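Local coordinates for Thg1-like uncharacterized protein (Bacillus thuringiensis, PDB 4KGM), which probably adds nucleotides to tRNA as a Thg1-like guanylyltransferase, using a polymerase palm-like catalytic domain that binds ATP and magnesium ions, at residues Trp146-Ala151 / Thr223-Lys228; Glu55-Leu60 / Lys68-Gln73; Ile81-Tyr84 / Gln90-Phe93; Val115-Glu118 / Pro124-Thr127; Cys201-Phe206 / Arg230-Gln235. All blocks are in the same frame, centred on the assembly; numbering follows the deposited sequence.

Interaction 1 of 5, residues Trp146-Ala151 / Thr223-Lys228; sequences WRQQDA and TPIISK
Gln148, on a turn of helix 140-160, faces Ile225 with their CA atoms 7.6 Å apart, the nearest CA pair of the two segments. The partner chain runs extended through Thr223-Ile225 and then tightens into a short 3-10 turn, evidenced by the bond from Lys228 N to Ile225 O. One side chain spans the gap. CG of Gln148 is anti to its carbonyl carbon (chi1 -83°) and the chain beyond is extended, which carries the terminal amide to the loop backbone. There OE1 of Gln148 accepts from Ile226 N at 2.9 Å, with the donor tilted from the carbonyl plane, while NE2 of Gln148 donates to Pro224 O at 3.1 Å. The second bond is nearly straight at 172° and lies in the amide plane of Gln148. Because the two ends grip a carbonyl and an N-H that flank Ile225, the rotation of the amide and the assignment of its O and N are both fixed. Ile226 crosses the glutamine at about a right angle, its CG1 resting 3.4 Å from CD of Gln148. Farther out, a water receives a bond from NE2 of Gln149 and also bonds to OG of Ser227, adding an exposed bridge. Gln148 also packs on Tyr71 of the sheet, and Ile226 on Tyr232 and Val233. This two-pronged pairing of a side-chain amide with a backbone pins the loop before helix 231-237 to helix 140-160, which packs on the antiparallel sheet of the palm-like domain.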
# COMPACT_ATOMS: atom_id res chain seq x y z
N TRP A 146 -21.60 -3.02 14.13
CA TRP A 146 -21.08 -4.29 13.65
C TRP A 146 -20.31 -5.01 14.74
O TRP A 146 -20.33 -6.24 14.83
CB TRP A 146 -20.19 -4.06 12.43
CG TRP A 146 -19.50 -5.28 11.91
CD1 TRP A 146 -20.08 -6.47 11.57
CD2 TRP A 146 -18.10 -5.43 11.63
NE1 TRP A 146 -19.13 -7.35 11.11
CE2 TRP A 146 -17.91 -6.73 11.14
CE3 TRP A 146 -17.00 -4.58 11.76
CZ2 TRP A 146 -16.65 -7.21 10.78
CZ3 TRP A 146 -15.75 -5.06 11.40
CH2 TRP A 146 -15.59 -6.36 10.91
N ARG A 147 -19.64 -4.24 15.59
CA ARG A 147 -18.86 -4.80 16.69
C ARG A 147 -19.74 -5.27 17.84
O ARG A 147 -19.45 -6.27 18.49
CB ARG A 147 -17.83 -3.79 17.19
CG ARG A 147 -16.71 -3.50 16.20
CD ARG A 147 -15.74 -4.67 16.10
NE ARG A 147 -16.10 -5.62 15.06
CZ ARG A 147 -15.57 -6.84 14.95
NH1 ARG A 147 -14.67 -7.26 15.82
NH2 ARG A 147 -15.96 -7.64 13.96
N GLN A 148 -20.83 -4.54 18.09
CA GLN A 148 -21.78 -4.93 19.13
C GLN A 148 -22.56 -6.18 18.73
O GLN A 148 -22.91 -7.00 19.57
CB GLN A 148 -22.75 -3.79 19.44
CG GLN A 148 -22.21 -2.76 20.42
CD GLN A 148 -23.28 -1.77 20.86
OE1 GLN A 148 -24.30 -1.61 20.20
NE2 GLN A 148 -23.03 -1.10 21.98
N GLN A 149 -22.84 -6.32 17.43
CA GLN A 149 -23.53 -7.50 16.93
C GLN A 149 -22.61 -8.72 17.00
O GLN A 149 -23.08 -9.85 17.10
CB GLN A 149 -24.02 -7.28 15.49
CG GLN A 149 -25.18 -6.29 15.39
CD GLN A 149 -25.58 -6.01 13.95
OE1 GLN A 149 -25.12 -6.66 13.02
NE2 GLN A 149 -26.45 -5.02 13.77
N ASP A 150 -21.31 -8.48 16.94
CA ASP A 150 -20.33 -9.54 17.10
C ASP A 150 -20.09 -9.80 18.59
O ASP A 150 -19.60 -10.85 18.98
CB ASP A 150 -19.02 -9.17 16.41
CG ASP A 150 -17.99 -10.28 16.48
OD1 ASP A 150 -17.16 -10.27 17.41
OD2 ASP A 150 -18.01 -11.17 15.60
N ALA A 151 -20.45 -8.81 19.41
CA ALA A 151 -20.32 -8.92 20.85
C ALA A 151 -21.40 -9.83 21.43
O ALA A 151 -21.14 -10.67 22.28
CB ALA A 151 -20.38 -7.55 21.50
N THR A 223 -23.77 2.12 28.53
CA THR A 223 -23.51 2.17 27.10
C THR A 223 -24.66 1.54 26.33
O THR A 223 -24.95 0.35 26.50
CB THR A 223 -22.20 1.44 26.73
OG1 THR A 223 -21.10 2.04 27.42
CG2 THR A 223 -21.95 1.51 25.23
N PRO A 224 -25.33 2.33 25.49
CA PRO A 224 -26.54 1.89 24.78
C PRO A 224 -26.24 0.97 23.61
O PRO A 224 -25.08 0.77 23.25
CB PRO A 224 -27.12 3.20 24.26
CG PRO A 224 -25.93 4.07 24.05
CD PRO A 224 -24.97 3.72 25.15
N ILE A 225 -27.29 0.40 23.04
CA ILE A 225 -27.17 -0.33 21.78
C ILE A 225 -27.05 0.71 20.68
O ILE A 225 -27.99 1.48 20.45
CB ILE A 225 -28.40 -1.22 21.53
CG1 ILE A 225 -28.67 -2.11 22.74
CG2 ILE A 225 -28.20 -2.05 20.27
CD1 ILE A 225 -29.88 -3.01 22.58
N ILE A 226 -25.90 0.75 20.02
CA ILE A 226 -25.60 1.79 19.04
C ILE A 226 -26.65 1.87 17.93
O ILE A 226 -26.99 2.96 17.47
CB ILE A 226 -24.20 1.61 18.43
CG1 ILE A 226 -23.16 1.37 19.52
CG2 ILE A 226 -23.82 2.82 17.59
CD1 ILE A 226 -22.97 2.54 20.46
N SER A 227 -27.17 0.72 17.52
CA SER A 227 -28.18 0.67 16.46
C SER A 227 -29.48 1.37 16.86
O SER A 227 -30.30 1.71 16.00
CB SER A 227 -28.45 -0.77 16.03
OG SER A 227 -28.86 -1.57 17.13
N LYS A 228 -29.66 1.59 18.16
CA LYS A 228 -30.83 2.29 18.66
C LYS A 228 -30.47 3.68 19.19
O LYS A 228 -31.33 4.43 19.65
CB LYS A 228 -31.52 1.47 19.75
O HOH W 1 -27.69 -4.11 15.98

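Interaction 2 of 5, residues Glu55-Leu60 / Lys68-Gln73; sequences ETCKYL and KLVYHQ
Cys57 is the residue of helix segment 55-60 that meets the strand, and its CA lies 6.5 Å from that of Val70, the nearest CA pair. Its sulfur, anti to the carbonyl carbon (chi1 -72°), drops between two residues of the same strand face: SG of Cys57 is 3.7 Å from CG1 of Val70 and 3.9 Å from CB of His72. The other branch of Val70 reaches back to the helix backbone, CG2 standing 3.9 Å from Cys57 O. Toward the imidazole the sulfur is oblique, with SG of Cys57 5.4 Å from the ring centre of His72 and 57° off its normal, so the touching atom is CB rather than the ring. That ring stacks on Phe53, and the His72 side chain is about 6 Å from the bound ATP. One turn on from Cys57, Leu60 also points its CB toward the strand but packs mainly past it, on Ile77, Ile79 and Met107. No hydrogen bond links the two segments; the join is van der Waals packing with an oblique sulfur-aromatic approach. Helix 47-63 lies across strand 67-73 and its neighbours 76-81 and 200-206, touching Ile77 and Ile202, with helix 97-119 alongside it.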
# COMPACT_ATOMS: atom_id res chain seq x y z
N GLU A 55 -8.93 -0.83 32.12
CA GLU A 55 -7.81 0.03 32.50
C GLU A 55 -6.88 0.22 31.31
O GLU A 55 -6.25 1.26 31.17
CB GLU A 55 -7.05 -0.57 33.68
CG GLU A 55 -7.80 -0.47 35.00
CD GLU A 55 -8.11 0.96 35.38
OE1 GLU A 55 -7.16 1.76 35.53
OE2 GLU A 55 -9.31 1.29 35.51
N THR A 56 -6.80 -0.80 30.47
CA THR A 56 -6.02 -0.72 29.24
C THR A 56 -6.67 0.28 28.29
O THR A 56 -5.99 1.12 27.70
CB THR A 56 -5.91 -2.09 28.56
OG1 THR A 56 -5.23 -3.01 29.43
CG2 THR A 56 -5.13 -1.98 27.26
N CYS A 57 -7.99 0.19 28.17
CA CYS A 57 -8.76 1.09 27.32
C CYS A 57 -8.59 2.55 27.71
O CYS A 57 -8.55 3.43 26.85
CB CYS A 57 -10.24 0.72 27.35
SG CYS A 57 -10.64 -0.80 26.46
N LYS A 58 -8.50 2.80 29.01
CA LYS A 58 -8.27 4.16 29.51
C LYS A 58 -6.88 4.63 29.10
O LYS A 58 -6.71 5.72 28.58
CB LYS A 58 -8.42 4.21 31.03
CG LYS A 58 -9.82 3.94 31.55
CD LYS A 58 -9.86 4.06 33.06
CE LYS A 58 -11.26 3.85 33.61
NZ LYS A 58 -11.31 4.04 35.09
N TYR A 59 -5.90 3.77 29.36
CA TYR A 59 -4.50 4.06 29.06
C TYR A 59 -4.29 4.40 27.58
O TYR A 59 -3.48 5.26 27.24
CB TYR A 59 -3.63 2.87 29.46
CG TYR A 59 -2.14 3.07 29.28
CD1 TYR A 59 -1.43 3.94 30.09
CD2 TYR A 59 -1.45 2.37 28.30
CE1 TYR A 59 -0.07 4.11 29.93
CE2 TYR A 59 -0.08 2.53 28.13
CZ TYR A 59 0.60 3.41 28.95
OH TYR A 59 1.96 3.58 28.79
N LEU A 60 -5.03 3.71 26.72
CA LEU A 60 -4.95 3.94 25.28
C LEU A 60 -5.52 5.30 24.90
O LEU A 60 -4.88 6.07 24.18
CB LEU A 60 -5.68 2.83 24.52
CG LEU A 60 -5.01 1.46 24.49
CD1 LEU A 60 -5.97 0.40 23.99
CD2 LEU A 60 -3.76 1.50 23.62
N LYS A 68 -11.30 9.55 20.48
CA LYS A 68 -12.62 10.03 20.86
C LYS A 68 -13.42 8.98 21.62
O LYS A 68 -14.14 9.31 22.56
CB LYS A 68 -13.40 10.47 19.62
CG LYS A 68 -12.81 11.70 18.93
CD LYS A 68 -12.96 12.93 19.79
CE LYS A 68 -12.24 14.13 19.19
NZ LYS A 68 -10.76 13.95 19.22
N LEU A 69 -13.29 7.73 21.22
CA LEU A 69 -14.06 6.65 21.84
C LEU A 69 -13.32 5.32 21.75
O LEU A 69 -12.67 5.02 20.75
CB LEU A 69 -15.44 6.55 21.19
CG LEU A 69 -16.47 5.58 21.80
CD1 LEU A 69 -17.86 6.17 21.71
CD2 LEU A 69 -16.42 4.22 21.12
N VAL A 70 -13.44 4.53 22.81
CA VAL A 70 -12.89 3.18 22.82
C VAL A 70 -14.01 2.19 23.13
O VAL A 70 -14.86 2.45 23.98
CB VAL A 70 -11.79 3.03 23.87
CG1 VAL A 70 -11.14 1.65 23.77
CG2 VAL A 70 -10.74 4.12 23.71
N TYR A 71 -14.02 1.06 22.43
CA TYR A 71 -15.02 0.03 22.68
C TYR A 71 -14.38 -1.32 23.00
O TYR A 71 -13.56 -1.82 22.23
CB TYR A 71 -15.95 -0.12 21.47
CG TYR A 71 -16.90 -1.29 21.58
CD1 TYR A 71 -18.04 -1.21 22.37
CD2 TYR A 71 -16.66 -2.47 20.88
CE1 TYR A 71 -18.91 -2.28 22.48
CE2 TYR A 71 -17.53 -3.54 20.98
CZ TYR A 71 -18.65 -3.44 21.78
OH TYR A 71 -19.52 -4.51 21.87
N HIS A 72 -14.75 -1.90 24.14
CA HIS A 72 -14.23 -3.21 24.52
C HIS A 72 -15.27 -4.32 24.42
O HIS A 72 -16.45 -4.12 24.72
CB HIS A 72 -13.64 -3.19 25.93
CG HIS A 72 -13.28 -4.55 26.43
ND1 HIS A 72 -14.04 -5.23 27.36
CD2 HIS A 72 -12.25 -5.38 26.11
CE1 HIS A 72 -13.49 -6.41 27.60
NE2 HIS A 72 -12.40 -6.52 26.86
N GLN A 73 -14.80 -5.49 24.01
CA GLN A 73 -15.60 -6.70 23.99
C GLN A 73 -14.65 -7.89 23.86
O GLN A 73 -13.74 -7.88 23.03
CB GLN A 73 -16.59 -6.68 22.83
CG GLN A 73 -16.99 -8.06 22.34
CD GLN A 73 -16.29 -8.44 21.05
OE1 GLN A 73 -15.56 -9.43 21.00
NE2 GLN A 73 -16.52 -7.67 20.00

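Interaction 3 of 5, residues Ile81-Tyr84 / Gln90-Phe93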
# COMPACT_ATOMS: atom_id res chain seq x y z
N ILE A 81 -10.44 7.24 16.18
CA ILE A 81 -9.57 8.41 16.15
C ILE A 81 -10.02 9.38 15.07
O ILE A 81 -10.24 8.99 13.93
CB ILE A 81 -8.10 8.01 15.88
CG1 ILE A 81 -7.69 6.84 16.77
CG2 ILE A 81 -7.18 9.20 16.09
CD1 ILE A 81 -6.30 6.33 16.48
N THR A 82 -10.16 10.65 15.44
CA THR A 82 -10.48 11.70 14.48
C THR A 82 -9.36 12.73 14.45
O THR A 82 -8.76 13.03 15.48
CB THR A 82 -11.81 12.40 14.81
OG1 THR A 82 -11.69 13.10 16.05
CG2 THR A 82 -12.95 11.39 14.89
N ASN A 83 -9.08 13.27 13.27
CA ASN A 83 -8.00 14.23 13.10
C ASN A 83 -8.43 15.47 12.33
O ASN A 83 -7.62 16.10 11.66
CB ASN A 83 -6.81 13.57 12.40
CG ASN A 83 -7.21 12.93 11.08
OD1 ASN A 83 -8.35 13.05 10.63
ND2 ASN A 83 -6.26 12.23 10.45
N TYR A 84 -9.71 15.82 12.44
CA TYR A 84 -10.25 16.95 11.70
C TYR A 84 -11.09 17.86 12.59
O TYR A 84 -12.01 18.52 12.11
CB TYR A 84 -11.07 16.47 10.51
CG TYR A 84 -12.06 15.38 10.84
CD1 TYR A 84 -11.72 14.03 10.73
CD2 TYR A 84 -13.35 15.68 11.28
CE1 TYR A 84 -12.62 13.03 11.03
CE2 TYR A 84 -14.26 14.69 11.59
CZ TYR A 84 -13.89 13.36 11.46
OH TYR A 84 -14.79 12.37 11.77
N GLN A 90 -3.42 18.01 13.85
CA GLN A 90 -2.38 17.11 13.38
C GLN A 90 -2.80 15.66 13.59
O GLN A 90 -3.74 15.39 14.34
CB GLN A 90 -1.07 17.39 14.12
CG GLN A 90 -0.58 18.82 13.99
CD GLN A 90 -0.31 19.22 12.55
OE1 GLN A 90 0.73 18.88 11.99
NE2 GLN A 90 -1.24 19.95 11.95
N SER A 91 -2.10 14.74 12.93
CA SER A 91 -2.42 13.32 13.06
C SER A 91 -1.40 12.58 13.92
O SER A 91 -0.21 12.89 13.90
CB SER A 91 -2.51 12.67 11.68
OG SER A 91 -3.70 13.05 11.01
N TRP A 92 -1.89 11.60 14.67
CA TRP A 92 -1.04 10.75 15.48
C TRP A 92 -0.03 10.04 14.59
O TRP A 92 -0.41 9.30 13.68
CB TRP A 92 -1.88 9.71 16.23
CG TRP A 92 -1.14 9.02 17.33
CD1 TRP A 92 -0.19 9.56 18.15
CD2 TRP A 92 -1.28 7.65 17.73
NE1 TRP A 92 0.26 8.62 19.04
CE2 TRP A 92 -0.39 7.43 18.80
CE3 TRP A 92 -2.07 6.58 17.29
CZ2 TRP A 92 -0.27 6.20 19.43
CZ3 TRP A 92 -1.95 5.36 17.92
CH2 TRP A 92 -1.05 5.18 18.98
N PHE A 93 1.26 10.30 14.83
CA PHE A 93 2.35 9.75 14.03
C PHE A 93 2.21 10.10 12.54
O PHE A 93 2.71 9.38 11.68
CB PHE A 93 2.45 8.23 14.21
CG PHE A 93 2.88 7.81 15.59
CD1 PHE A 93 3.90 8.48 16.25
CD2 PHE A 93 2.27 6.74 16.22
CE1 PHE A 93 4.30 8.08 17.52
CE2 PHE A 93 2.66 6.35 17.49
CZ PHE A 93 3.67 7.02 18.14
O HOH W 2 -5.70 14.09 15.88
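Asn83 and Ser91 bring the two arms of the loop between strand 76-81 and helix 97-119 together, their CA atoms 5.7 Å apart, with no direct backbone hydrogen bond between the segments. The asparagine CG sits in the crowded position between backbone N and carbonyl carbon (chi1 54°), which turns the amide across the gap. ND2 of Asn83 donates to OG of Ser91 at 2.7 Å, a short but bent bond: the N-H...O angle is 143° and the hydroxyl oxygen lies 24° out of the amide plane. CB of Asn83 also rests 3.4 Å from the same OG of Ser91. The other end of the amide, OD1, takes a weak bond from Met23 N, so both ends of the Asn83 side chain are engaged. A water bridges the two arms, donating to Gln90 O at 2.8 Å and, over a longer reach, to Thr82 O. Beside this polar patch, CD1 of Ile81 approaches CE3 of Trp92 obliquely at 4.3 Å, and both side chains pack on Ile64. Chemically, then, the loop is closed by one amide-hydroxyl bond and one water bridge next to an apolar pair, which implies a pinning that depends on side chains and solvent rather than on a beta ladder.

Interaction 4 of 5, residues Val115-Glu118 / Pro124-Thr127; sequences VMRE and PLAT
Arg117 reaches toward Pro124 and Leu125 from the C-terminal part of helix 97-119, and bridges a gap of 9.1 Å between the CA atoms of Arg117 and Pro124 with a bent side chain. From CB the chain places CG anti to the carbonyl carbon and then bends sharply at the next bond (chi2 -39°). This bend swings CD and NE off the helix toward the loop, although the CB itself does not aim at it. Contact starts at the guanidinium carbon, where CZ of Arg117 is 4.0 Å from CD2 of Leu125. NH1 follows, 3.6 Å from Pro124 O, a separation at which no hydrogen bond is formed, although the attraction between the positive group and the carbonyl is probably favourable. NH2 of Arg117 comes equally near to CD2 of Leu125, again at 3.6 Å, and the leucine methyl stands oblique to the guanidinium. The firm polar partner of NH2 is Glu114 of the second subunit, which forms a salt bridge with it and also packs on Leu125, so the contact lies at a subunit boundary. The neighbouring Met116 packs on Leu49 and Ala52 of helix 47-63 and Tyr37 of helix 34-37, while the loop is tied to the helix by a bond from Ala126 N to Asn113. The chain then runs on into strand 128-134, pairing Thr127 with Ala32 just after strand 25-31.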
# COMPACT_ATOMS: atom_id res chain seq x y z
N VAL A 115 -1.17 -4.56 34.87
CA VAL A 115 -2.34 -4.71 35.73
C VAL A 115 -2.61 -6.17 36.07
O VAL A 115 -2.91 -6.50 37.22
CB VAL A 115 -3.59 -4.09 35.06
CG1 VAL A 115 -4.85 -4.46 35.83
CG2 VAL A 115 -3.45 -2.58 34.96
N MET A 116 -2.49 -7.04 35.07
CA MET A 116 -2.82 -8.45 35.25
C MET A 116 -1.84 -9.16 36.19
O MET A 116 -2.20 -10.13 36.84
CB MET A 116 -2.88 -9.16 33.90
CG MET A 116 -3.87 -10.29 33.85
SD MET A 116 -5.58 -9.74 34.07
CE MET A 116 -6.42 -11.31 34.21
N ARG A 117 -0.62 -8.66 36.25
CA ARG A 117 0.39 -9.25 37.11
C ARG A 117 -0.07 -9.14 38.56
O ARG A 117 0.14 -10.05 39.37
CB ARG A 117 1.73 -8.55 36.94
CG ARG A 117 2.58 -9.11 35.80
CD ARG A 117 2.47 -10.63 35.73
NE ARG A 117 3.64 -11.23 35.08
CZ ARG A 117 3.60 -11.83 33.90
NH1 ARG A 117 2.55 -11.67 33.10
NH2 ARG A 117 4.62 -12.58 33.51
N GLU A 118 -0.70 -8.02 38.88
CA GLU A 118 -1.04 -7.69 40.26
C GLU A 118 -1.74 -8.85 40.95
O GLU A 118 -1.33 -9.29 42.03
CB GLU A 118 -1.94 -6.45 40.31
CG GLU A 118 -1.32 -5.19 39.72
CD GLU A 118 -2.28 -4.01 39.76
OE1 GLU A 118 -2.01 -3.01 39.05
OE2 GLU A 118 -3.29 -4.08 40.48
N PRO A 124 1.14 -16.17 32.15
CA PRO A 124 2.19 -15.92 31.16
C PRO A 124 2.01 -14.56 30.50
O PRO A 124 1.00 -13.89 30.73
CB PRO A 124 1.99 -17.05 30.14
CG PRO A 124 0.55 -17.41 30.27
CD PRO A 124 0.21 -17.23 31.72
N LEU A 125 2.98 -14.15 29.69
CA LEU A 125 2.91 -12.85 29.04
C LEU A 125 1.78 -12.79 28.01
O LEU A 125 1.64 -13.69 27.17
CB LEU A 125 4.25 -12.51 28.38
CG LEU A 125 5.39 -12.25 29.36
CD1 LEU A 125 6.69 -11.99 28.62
CD2 LEU A 125 5.04 -11.08 30.27
N ALA A 126 0.98 -11.74 28.09
CA ALA A 126 -0.09 -11.51 27.12
C ALA A 126 0.41 -10.65 25.98
O ALA A 126 1.14 -9.68 26.20
CB ALA A 126 -1.29 -10.86 27.80
N THR A 127 0.04 -11.00 24.76
CA THR A 127 0.41 -10.22 23.58
C THR A 127 -0.82 -9.84 22.76
O THR A 127 -1.88 -10.46 22.89
CB THR A 127 1.42 -10.96 22.69
OG1 THR A 127 0.90 -12.26 22.36
CG2 THR A 127 2.75 -11.11 23.40

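Interaction 5 of 5, residues Cys201-Phe206 / Arg230-Gln235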
# COMPACT_ATOMS: atom_id res chain seq x y z
N CYS A 201 -18.32 0.90 26.29
CA CYS A 201 -17.45 1.92 25.72
C CYS A 201 -16.69 2.68 26.80
O CYS A 201 -17.06 2.65 27.97
CB CYS A 201 -18.25 2.90 24.87
SG CYS A 201 -18.70 2.29 23.23
N ILE A 202 -15.63 3.36 26.39
CA ILE A 202 -14.86 4.23 27.27
C ILE A 202 -14.89 5.64 26.70
O ILE A 202 -14.37 5.89 25.61
CB ILE A 202 -13.40 3.78 27.38
CG1 ILE A 202 -13.33 2.28 27.69
CG2 ILE A 202 -12.67 4.60 28.44
CD1 ILE A 202 -13.99 1.89 28.99
N ILE A 203 -15.52 6.56 27.42
CA ILE A 203 -15.69 7.93 26.95
C ILE A 203 -15.14 8.93 27.97
O ILE A 203 -15.20 8.69 29.17
CB ILE A 203 -17.18 8.25 26.67
CG1 ILE A 203 -17.75 7.29 25.63
CG2 ILE A 203 -17.36 9.68 26.19
CD1 ILE A 203 -19.08 7.72 25.07
N LYS A 204 -14.58 10.03 27.48
CA LYS A 204 -14.16 11.12 28.34
C LYS A 204 -15.37 11.74 29.03
O LYS A 204 -16.30 12.20 28.37
CB LYS A 204 -13.41 12.18 27.54
CG LYS A 204 -13.00 13.40 28.35
CD LYS A 204 -12.23 14.40 27.50
CE LYS A 204 -10.95 13.79 26.95
NZ LYS A 204 -10.20 14.76 26.10
N GLU A 205 -15.35 11.75 30.36
CA GLU A 205 -16.44 12.34 31.13
C GLU A 205 -15.98 13.62 31.80
O GLU A 205 -14.85 13.71 32.28
CB GLU A 205 -16.95 11.35 32.18
N PHE A 206 -16.85 14.62 31.82
CA PHE A 206 -16.52 15.93 32.38
C PHE A 206 -17.09 16.11 33.78
O PHE A 206 -18.16 15.59 34.09
CB PHE A 206 -16.98 17.05 31.45
CG PHE A 206 -16.21 17.13 30.16
CD1 PHE A 206 -15.13 17.99 30.05
CD2 PHE A 206 -16.56 16.35 29.07
CE1 PHE A 206 -14.41 18.07 28.87
CE2 PHE A 206 -15.85 16.42 27.89
CZ PHE A 206 -14.77 17.28 27.79
N ARG A 230 -27.54 6.06 17.55
CA ARG A 230 -26.38 6.29 16.69
C ARG A 230 -25.62 7.57 17.03
O ARG A 230 -24.42 7.67 16.76
CB ARG A 230 -26.81 6.30 15.22
CG ARG A 230 -27.34 4.97 14.73
CD ARG A 230 -28.00 5.10 13.37
NE ARG A 230 -27.08 5.64 12.37
CZ ARG A 230 -26.32 4.91 11.57
NH1 ARG A 230 -26.36 3.58 11.65
NH2 ARG A 230 -25.51 5.49 10.70
N GLU A 231 -26.31 8.53 17.64
CA GLU A 231 -25.68 9.80 18.02
C GLU A 231 -24.65 9.59 19.13
O GLU A 231 -23.76 10.42 19.33
CB GLU A 231 -26.75 10.82 18.44
CG GLU A 231 -26.21 12.19 18.86
CD GLU A 231 -25.46 12.91 17.75
OE1 GLU A 231 -24.62 13.78 18.07
OE2 GLU A 231 -25.71 12.62 16.56
N TYR A 232 -24.76 8.47 19.83
CA TYR A 232 -23.79 8.11 20.87
C TYR A 232 -22.39 8.02 20.29
O TYR A 232 -21.40 8.35 20.96
CB TYR A 232 -24.19 6.78 21.51
CG TYR A 232 -23.27 6.33 22.63
CD1 TYR A 232 -23.42 6.83 23.92
CD2 TYR A 232 -22.26 5.40 22.40
CE1 TYR A 232 -22.59 6.42 24.94
CE2 TYR A 232 -21.43 4.99 23.42
CZ TYR A 232 -21.60 5.50 24.69
OH TYR A 232 -20.77 5.09 25.71
N VAL A 233 -22.30 7.57 19.04
CA VAL A 233 -21.02 7.50 18.34
C VAL A 233 -20.82 8.72 17.44
O VAL A 233 -19.76 9.34 17.44
CB VAL A 233 -20.92 6.22 17.48
CG1 VAL A 233 -19.67 6.25 16.62
CG2 VAL A 233 -20.94 4.98 18.36
N GLU A 234 -21.87 9.08 16.70
CA GLU A 234 -21.80 10.16 15.72
C GLU A 234 -21.50 11.53 16.32
O GLU A 234 -21.15 12.46 15.60
CB GLU A 234 -23.07 10.21 14.88
CG GLU A 234 -23.25 9.00 13.97
CD GLU A 234 -24.42 9.13 13.02
OE1 GLU A 234 -25.31 9.96 13.30
OE2 GLU A 234 -24.44 8.42 12.00
N GLN A 235 -21.63 11.65 17.64
CA GLN A 235 -21.30 12.89 18.33
C GLN A 235 -19.81 13.20 18.22
O GLN A 235 -19.40 14.35 18.36
CB GLN A 235 -21.70 12.80 19.81
CG GLN A 235 -21.05 11.65 20.55
CD GLN A 235 -21.37 11.65 22.04
OE1 GLN A 235 -21.46 12.71 22.66
NE2 GLN A 235 -21.55 10.46 22.60
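Cys201 presents its sulfur to the rim of Tyr232 almost exactly in the plane of the ring: SG of Cys201 is 5.2 Å from the centroid of Tyr232, on a line 87° from the ring normal. This edge-on sulfur-aromatic contact joins strand 200-206 of the antiparallel palm-like sheet to helix 231-237, whose short axis segments approach to 11.6 Å at an angle of 60°. The nearest ring atom is CE2 of Tyr232, 3.8 Å from SG of Cys201. Tyrosine spans the wide gap because its CG is anti to the backbone N (chi1 -178°), which sends the ring out from the helix to the strand. Ile203, two residues along and with CB on the same strand face as that of Cys201, meets the phenol obliquely: its CD1 lies 3.4 Å from CZ of Tyr232 and comes nearer still to the hydroxyl oxygen. That oxygen abuts both this methyl and CB of Cys201, the latter 3.4 Å from OH of Tyr232, with no hydrogen bond made to either segment. Thr223, Pro224 and Ile226 also pack on the Tyr232 side chain, and Leu69 and Tyr71 of the adjoining strand flank Cys201. On the helix, Gln235 folds back over the preceding turn, touching Ile203 marginally, and its NE2 donates to Tyr232 O at 2.7 Å along a nearly straight bond.

Along the chain interactions 2, 3 and 4 follow in series, whereas interactions 1 and 5 interleave, 146-151 and 201-206 being followed by 223-228 and 230-235. Interactions 2 and 5 share the antiparallel sheet through neighbouring strands 67-73 and 200-206, joined by Val70 O and Ile202 N, with centres 12 Å apart. They use different faces: helix 47-63 packs on one, helices 140-160 and 231-237 on the other. Interactions 1 and 5, centres 13 Å apart, meet at Thr223 and Tyr232. Between centres, interaction 3 is about 17 Å from interaction 2, and interaction 4, at a subunit boundary, 28 Å from interaction 1. Interactions 1, 2 and 5 thus pack the palm-like core from both sides; 3 and 4 lie at its periphery.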